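Local coordinates for precorrin-8x Methyl Mutase (Thermus thermophilus, PDB 1V9C), which probably catalyses the methyl-group rearrangement of precorrin-8X, an isomerase step in the biosynthesis of adenosylcobalamin, at residues Pro22-Val33 against Lys46-Glu57. Residues are numbered along the deposited sequence; the frame is centred on the assembly and turned at random.
Sequences PHGFSPLEWPVV and KALTRFSQGAVE
Glu29 lies over one face of the Phe51 ring. Its CG sits 3.8 Å from the centroid of that ring in a CH-pi contact, 12° off the ring normal. The chain is extended beyond CG and lays the carboxylate over the CG and CD1 side of the ring, OE1 near Phe51 CB, the planes 9° apart. Ser26 N donates a nearly straight hydrogen bond to Glu29 OE2, 3.0 Å long, from above the carboxylate plane. In return Ser26 OG accepts from Glu29 N, an ST motif leading into the helix.

The rim of Phe51 meets three other side chains. Phe25 CE2 comes within 3.4 Å of Phe51 CE1, with the ring planes at 74°. Val33 CG2 and Val32 CG1 also abut the edge. Val33 CG2 is over the centre of the Phe25 ring as well, so this methyl packs against both phenylalanines. With an alanine at Phe51, a gap is likely to open between Glu29, Phe25 and the two valines, and the Glu29 chain would lose the ring it lies on.

Phe25 turns its edge to the backbone, with CZ 3.0 Å from Thr49 O. Lys46 CG and CD pass His23 CB, CD at 3.8 Å. Lys46 NZ gives a weak hydrogen bond to Pro22 O and another bond to Ala20 O. At the far end Leu28 CB packs on Val56 CG1. Phe51 also touches Ile181 of strand 180-183. The contact thus packs the loop and first turn of helix 30-40 against edge strand 49-51 and the helices that flank it in sequence, 45-48 and 55-65, at the border of the doubly wound alpha/beta sheet.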
ATOM      1  N   PRO B  22      10.169 -24.564  -2.635  1.00 51.32           N
ATOM      2  CA  PRO B  22      10.146 -24.844  -4.074  1.00 51.39           C
ATOM      3  C   PRO B  22       9.211 -23.905  -4.817  1.00 49.18           C
ATOM      4  O   PRO B  22       8.082 -23.681  -4.387  1.00 47.64           O
ATOM      5  CB  PRO B  22       9.662 -26.291  -4.133  1.00 54.75           C
ATOM      6  CG  PRO B  22      10.152 -26.871  -2.823  1.00 55.98           C
ATOM      7  CD  PRO B  22       9.814 -25.765  -1.858  1.00 54.16           C
ATOM      8  N   HIS B  23       9.674 -23.357  -5.930  1.00 46.09           N
ATOM      9  CA  HIS B  23       8.831 -22.460  -6.702  1.00 47.66           C
ATOM     10  C   HIS B  23       9.145 -22.614  -8.176  1.00 50.10           C
ATOM     11  O   HIS B  23      10.257 -22.979  -8.542  1.00 53.84           O
ATOM     12  CB  HIS B  23       9.074 -21.016  -6.280  1.00 46.58           C
ATOM     13  CG  HIS B  23      10.419 -20.492  -6.676  1.00 42.46           C
ATOM     14  ND1 HIS B  23      10.762 -20.237  -7.986  1.00 43.22           N
ATOM     15  CD2 HIS B  23      11.505 -20.172  -5.934  1.00 41.81           C
ATOM     16  CE1 HIS B  23      12.001 -19.782  -8.035  1.00 41.68           C
ATOM     17  NE2 HIS B  23      12.475 -19.734  -6.803  1.00 45.05           N
ATOM     18  N   GLY B  24       8.173 -22.321  -9.026  1.00 50.59           N
ATOM     19  CA  GLY B  24       8.411 -22.446 -10.448  1.00 51.74           C
ATOM     20  C   GLY B  24       8.714 -21.141 -11.156  1.00 52.71           C
ATOM     21  O   GLY B  24       8.126 -20.872 -12.202  1.00 57.20           O
ATOM     22  N   PHE B  25       9.626 -20.330 -10.619  1.00 47.56           N
ATOM     23  CA  PHE B  25       9.951 -19.058 -11.268  1.00 43.29           C
ATOM     24  C   PHE B  25      11.327 -19.032 -11.907  1.00 41.61           C
ATOM     25  O   PHE B  25      12.230 -19.743 -11.485  1.00 40.75           O
ATOM     26  CB  PHE B  25       9.800 -17.886 -10.277  1.00 35.90           C
ATOM     27  CG  PHE B  25       8.374 -17.619  -9.892  1.00 26.84           C
ATOM     28  CD1 PHE B  25       7.878 -18.034  -8.668  1.00 21.52           C
ATOM     29  CD2 PHE B  25       7.499 -17.043 -10.804  1.00 30.04           C
ATOM     30  CE1 PHE B  25       6.537 -17.892  -8.364  1.00 21.02           C
ATOM     31  CE2 PHE B  25       6.156 -16.897 -10.508  1.00 27.39           C
ATOM     32  CZ  PHE B  25       5.675 -17.326  -9.283  1.00 28.08           C
ATOM     33  N   SER B  26      11.472 -18.199 -12.935  1.00 44.52           N
ATOM     34  CA  SER B  26      12.732 -18.067 -13.653  1.00 45.04           C
ATOM     35  C   SER B  26      13.704 -17.210 -12.861  1.00 48.09           C
ATOM     36  O   SER B  26      13.364 -16.691 -11.802  1.00 49.64           O
ATOM     37  CB  SER B  26      12.497 -17.424 -15.022  1.00 50.30           C
ATOM     38  OG  SER B  26      12.518 -16.006 -14.947  1.00 50.93           O
ATOM     39  N   PRO B  27      14.939 -17.058 -13.363  1.00 50.17           N
ATOM     40  CA  PRO B  27      15.943 -16.244 -12.671  1.00 48.67           C
ATOM     41  C   PRO B  27      15.569 -14.765 -12.632  1.00 47.41           C
ATOM     42  O   PRO B  27      15.914 -14.054 -11.691  1.00 48.59           O
ATOM     43  CB  PRO B  27      17.209 -16.499 -13.485  1.00 50.23           C
ATOM     44  CG  PRO B  27      17.010 -17.911 -13.968  1.00 49.43           C
ATOM     45  CD  PRO B  27      15.574 -17.870 -14.418  1.00 49.47           C
ATOM     46  N   LEU B  28      14.871 -14.305 -13.662  1.00 45.07           N
ATOM     47  CA  LEU B  28      14.455 -12.908 -13.737  1.00 44.69           C
ATOM     48  C   LEU B  28      13.140 -12.662 -13.028  1.00 41.31           C
ATOM     49  O   LEU B  28      12.871 -11.560 -12.575  1.00 42.28           O
ATOM     50  CB  LEU B  28      14.291 -12.473 -15.186  1.00 43.78           C
ATOM     51  CG  LEU B  28      15.544 -12.197 -15.993  1.00 44.74           C
ATOM     52  CD1 LEU B  28      15.118 -11.905 -17.424  1.00 48.87           C
ATOM     53  CD2 LEU B  28      16.315 -11.030 -15.401  1.00 36.47           C
ATOM     54  N   GLU B  29      12.319 -13.697 -12.942  1.00 39.06           N
ATOM     55  CA  GLU B  29      11.023 -13.576 -12.312  1.00 35.17           C
ATOM     56  C   GLU B  29      11.087 -13.623 -10.796  1.00 35.65           C
ATOM     57  O   GLU B  29      10.342 -12.917 -10.120  1.00 36.15           O
ATOM     58  CB  GLU B  29      10.104 -14.688 -12.806  1.00 37.60           C
ATOM     59  CG  GLU B  29       9.720 -14.595 -14.274  1.00 37.37           C
ATOM     60  CD  GLU B  29       9.057 -15.872 -14.775  1.00 41.04           C
ATOM     61  OE1 GLU B  29       8.602 -15.898 -15.940  1.00 45.04           O
ATOM     62  OE2 GLU B  29       8.999 -16.853 -14.003  1.00 39.77           O
ATOM     63  N   TRP B  30      11.974 -14.454 -10.263  1.00 30.60           N
ATOM     64  CA  TRP B  30      12.075 -14.597  -8.823  1.00 29.49           C
ATOM     65  C   TRP B  30      12.272 -13.304  -8.032  1.00 28.05           C
ATOM     66  O   TRP B  30      11.522 -13.049  -7.106  1.00 29.18           O
ATOM     67  CB  TRP B  30      13.177 -15.592  -8.441  1.00 27.44           C
ATOM     68  CG  TRP B  30      13.203 -15.860  -6.946  1.00 26.66           C
ATOM     69  CD1 TRP B  30      14.268 -15.697  -6.097  1.00 25.84           C
ATOM     70  CD2 TRP B  30      12.092 -16.243  -6.122  1.00 22.36           C
ATOM     71  NE1 TRP B  30      13.883 -15.945  -4.795  1.00 28.27           N
ATOM     72  CE2 TRP B  30      12.554 -16.282  -4.782  1.00 24.37           C
ATOM     73  CE3 TRP B  30      10.755 -16.552  -6.381  1.00 23.99           C
ATOM     74  CZ2 TRP B  30      11.721 -16.618  -3.709  1.00 26.63           C
ATOM     75  CZ3 TRP B  30       9.919 -16.889  -5.303  1.00 27.46           C
ATOM     76  CH2 TRP B  30      10.409 -16.916  -3.986  1.00 26.76           C
ATOM     77  N   PRO B  31      13.265 -12.473  -8.398  1.00 27.42           N
ATOM     78  CA  PRO B  31      13.502 -11.225  -7.669  1.00 27.18           C
ATOM     79  C   PRO B  31      12.241 -10.381  -7.541  1.00 28.17           C
ATOM     80  O   PRO B  31      12.099  -9.601  -6.610  1.00 27.70           O
ATOM     81  CB  PRO B  31      14.577 -10.532  -8.501  1.00 28.16           C
ATOM     82  CG  PRO B  31      15.294 -11.670  -9.157  1.00 27.67           C
ATOM     83  CD  PRO B  31      14.146 -12.551  -9.572  1.00 28.02           C
ATOM     84  N   VAL B  32      11.321 -10.540  -8.483  1.00 26.04           N
ATOM     85  CA  VAL B  32      10.083  -9.779  -8.433  1.00 22.09           C
ATOM     86  C   VAL B  32       9.147 -10.359  -7.379  1.00 22.61           C
ATOM     87  O   VAL B  32       8.568  -9.625  -6.577  1.00 22.96           O
ATOM     88  CB  VAL B  32       9.397  -9.791  -9.814  1.00 23.25           C
ATOM     89  CG1 VAL B  32       8.013  -9.173  -9.732  1.00 21.34           C
ATOM     90  CG2 VAL B  32      10.270  -9.044 -10.815  1.00 18.93           C
ATOM     91  N   VAL B  33       9.022 -11.685  -7.368  1.00 23.28           N
ATOM     92  CA  VAL B  33       8.128 -12.355  -6.429  1.00 19.85           C
ATOM     93  C   VAL B  33       8.621 -12.220  -4.999  1.00 18.06           C
ATOM     94  O   VAL B  33       7.825 -12.054  -4.079  1.00 20.41           O
ATOM     95  CB  VAL B  33       7.954 -13.860  -6.771  1.00 21.43           C
ATOM     96  CG1 VAL B  33       6.975 -14.499  -5.814  1.00 17.09           C
ATOM     97  CG2 VAL B  33       7.437 -14.024  -8.213  1.00 20.72           C
ATOM     98  N   LYS B  46       3.862 -16.468  -3.746  1.00 29.87           N
ATOM     99  CA  LYS B  46       4.762 -17.374  -4.463  1.00 33.50           C
ATOM    100  C   LYS B  46       3.916 -18.202  -5.436  1.00 33.84           C
ATOM    101  O   LYS B  46       4.344 -18.520  -6.540  1.00 37.65           O
ATOM    102  CB  LYS B  46       5.446 -18.335  -3.489  1.00 33.72           C
ATOM    103  CG  LYS B  46       6.549 -19.167  -4.116  1.00 33.77           C
ATOM    104  CD  LYS B  46       7.100 -20.203  -3.139  1.00 38.14           C
ATOM    105  CE  LYS B  46       6.167 -21.390  -2.967  1.00 35.33           C
ATOM    106  NZ  LYS B  46       6.669 -22.327  -1.916  1.00 40.96           N
ATOM    107  N   ALA B  47       2.709 -18.533  -4.996  1.00 32.74           N
ATOM    108  CA  ALA B  47       1.775 -19.336  -5.771  1.00 39.86           C
ATOM    109  C   ALA B  47       0.787 -18.515  -6.603  1.00 38.63           C
ATOM    110  O   ALA B  47       0.293 -18.985  -7.621  1.00 42.70           O
ATOM    111  CB  ALA B  47       1.009 -20.266  -4.828  1.00 37.03           C
ATOM    112  N   LEU B  48       0.509 -17.289  -6.179  1.00 38.72           N
ATOM    113  CA  LEU B  48      -0.445 -16.446  -6.893  1.00 31.75           C
ATOM    114  C   LEU B  48       0.153 -15.627  -8.020  1.00 31.03           C
ATOM    115  O   LEU B  48      -0.550 -15.223  -8.939  1.00 33.50           O
ATOM    116  CB  LEU B  48      -1.129 -15.497  -5.915  1.00 31.78           C
ATOM    117  CG  LEU B  48      -1.776 -16.123  -4.675  1.00 33.71           C
ATOM    118  CD1 LEU B  48      -2.475 -15.020  -3.882  1.00 26.06           C
ATOM    119  CD2 LEU B  48      -2.782 -17.224  -5.085  1.00 28.22           C
ATOM    120  N   THR B  49       1.452 -15.380  -7.967  1.00 28.90           N
ATOM    121  CA  THR B  49       2.064 -14.553  -8.988  1.00 30.55           C
ATOM    122  C   THR B  49       2.372 -15.275 -10.284  1.00 30.47           C
ATOM    123  O   THR B  49       3.081 -16.274 -10.296  1.00 30.18           O
ATOM    124  CB  THR B  49       3.334 -13.891  -8.447  1.00 30.05           C
ATOM    125  OG1 THR B  49       3.015 -13.192  -7.240  1.00 22.63           O
ATOM    126  CG2 THR B  49       3.888 -12.912  -9.455  1.00 25.86           C
ATOM    127  N   ARG B  50       1.847 -14.738 -11.378  1.00 31.02           N
ATOM    128  CA  ARG B  50       2.043 -15.327 -12.690  1.00 35.83           C
ATOM    129  C   ARG B  50       2.580 -14.313 -13.692  1.00 35.35           C
ATOM    130  O   ARG B  50       2.140 -13.160 -13.733  1.00 34.71           O
ATOM    131  CB  ARG B  50       0.718 -15.912 -13.192  1.00 41.17           C
ATOM    132  CG  ARG B  50       0.887 -16.904 -14.322  1.00 55.72           C
ATOM    133  CD  ARG B  50      -0.119 -18.035 -14.207  1.00 62.48           C
ATOM    134  NE  ARG B  50      -1.088 -18.034 -15.298  1.00 69.85           N
ATOM    135  CZ  ARG B  50      -2.072 -18.918 -15.416  1.00 72.27           C
ATOM    136  NH1 ARG B  50      -2.212 -19.874 -14.506  1.00 73.53           N
ATOM    137  NH2 ARG B  50      -2.914 -18.850 -16.441  1.00 73.65           N
ATOM    138  N   PHE B  51       3.543 -14.742 -14.497  1.00 36.37           N
ATOM    139  CA  PHE B  51       4.131 -13.860 -15.495  1.00 38.80           C
ATOM    140  C   PHE B  51       3.779 -14.306 -16.908  1.00 39.05           C
ATOM    141  O   PHE B  51       3.424 -15.454 -17.134  1.00 41.17           O
ATOM    142  CB  PHE B  51       5.654 -13.846 -15.367  1.00 36.42           C
ATOM    143  CG  PHE B  51       6.150 -13.371 -14.045  1.00 34.18           C
ATOM    144  CD1 PHE B  51       6.045 -14.175 -12.920  1.00 32.13           C
ATOM    145  CD2 PHE B  51       6.734 -12.110 -13.922  1.00 34.32           C
ATOM    146  CE1 PHE B  51       6.518 -13.733 -11.689  1.00 30.56           C
ATOM    147  CE2 PHE B  51       7.208 -11.660 -12.694  1.00 30.00           C
ATOM    148  CZ  PHE B  51       7.100 -12.476 -11.578  1.00 29.10           C
ATOM    149  N   SER B  52       3.868 -13.390 -17.858  1.00 40.62           N
ATOM    150  CA  SER B  52       3.616 -13.753 -19.242  1.00 41.78           C
ATOM    151  C   SER B  52       5.009 -13.875 -19.841  1.00 46.37           C
ATOM    152  O   SER B  52       5.975 -13.325 -19.298  1.00 46.77           O
ATOM    153  CB  SER B  52       2.844 -12.663 -19.978  1.00 37.18           C
ATOM    154  OG  SER B  52       3.679 -11.558 -20.277  1.00 41.14           O
ATOM    155  N   GLN B  53       5.111 -14.597 -20.950  1.00 48.11           N
ATOM    156  CA  GLN B  53       6.379 -14.793 -21.638  1.00 48.68           C
ATOM    157  C   GLN B  53       7.037 -13.449 -21.960  1.00 44.98           C
ATOM    158  O   GLN B  53       6.409 -12.575 -22.558  1.00 45.94           O
ATOM    159  CB  GLN B  53       6.129 -15.575 -22.929  1.00 56.76           C
ATOM    160  CG  GLN B  53       7.374 -15.944 -23.713  1.00 61.52           C
ATOM    161  CD  GLN B  53       7.034 -16.702 -24.981  1.00 68.50           C
ATOM    162  OE1 GLN B  53       6.411 -17.767 -24.933  1.00 68.35           O
ATOM    163  NE2 GLN B  53       7.438 -16.156 -26.126  1.00 70.30           N
ATOM    164  N   GLY B  54       8.291 -13.288 -21.544  1.00 42.58           N
ATOM    165  CA  GLY B  54       9.022 -12.052 -21.797  1.00 39.36           C
ATOM    166  C   GLY B  54       8.637 -10.809 -20.998  1.00 35.26           C
ATOM    167  O   GLY B  54       9.145  -9.723 -21.278  1.00 39.36           O
ATOM    168  N   ALA B  55       7.753 -10.958 -20.010  1.00 35.66           N
ATOM    169  CA  ALA B  55       7.292  -9.835 -19.180  1.00 33.62           C
ATOM    170  C   ALA B  55       8.418  -9.042 -18.500  1.00 31.19           C
ATOM    171  O   ALA B  55       8.557  -7.838 -18.708  1.00 33.28           O
ATOM    172  CB  ALA B  55       6.302 -10.338 -18.126  1.00 31.11           C
ATOM    173  N   VAL B  56       9.224  -9.720 -17.699  1.00 31.24           N
ATOM    174  CA  VAL B  56      10.313  -9.052 -17.003  1.00 34.50           C
ATOM    175  C   VAL B  56      11.267  -8.311 -17.941  1.00 38.06           C
ATOM    176  O   VAL B  56      11.569  -7.125 -17.719  1.00 34.93           O
ATOM    177  CB  VAL B  56      11.116 -10.046 -16.156  1.00 32.20           C
ATOM    178  CG1 VAL B  56      12.153  -9.299 -15.326  1.00 31.73           C
ATOM    179  CG2 VAL B  56      10.183 -10.798 -15.240  1.00 29.04           C
ATOM    180  N   GLU B  57      11.740  -9.002 -18.980  1.00 39.95           N
ATOM    181  CA  GLU B  57      12.655  -8.390 -19.943  1.00 38.83           C
ATOM    182  C   GLU B  57      11.973  -7.195 -20.590  1.00 39.14           C
ATOM    183  O   GLU B  57      12.605  -6.171 -20.858  1.00 40.17           O
ATOM    184  CB  GLU B  57      13.073  -9.392 -21.025  1.00 46.16           C
ATOM    185  CG  GLU B  57      13.647 -10.700 -20.493  1.00 50.96           C
ATOM    186  CD  GLU B  57      12.593 -11.788 -20.371  1.00 56.58           C
ATOM    187  OE1 GLU B  57      11.536 -11.530 -19.754  1.00 55.88           O
ATOM    188  OE2 GLU B  57      12.826 -12.905 -20.893  1.00 56.37           O
TER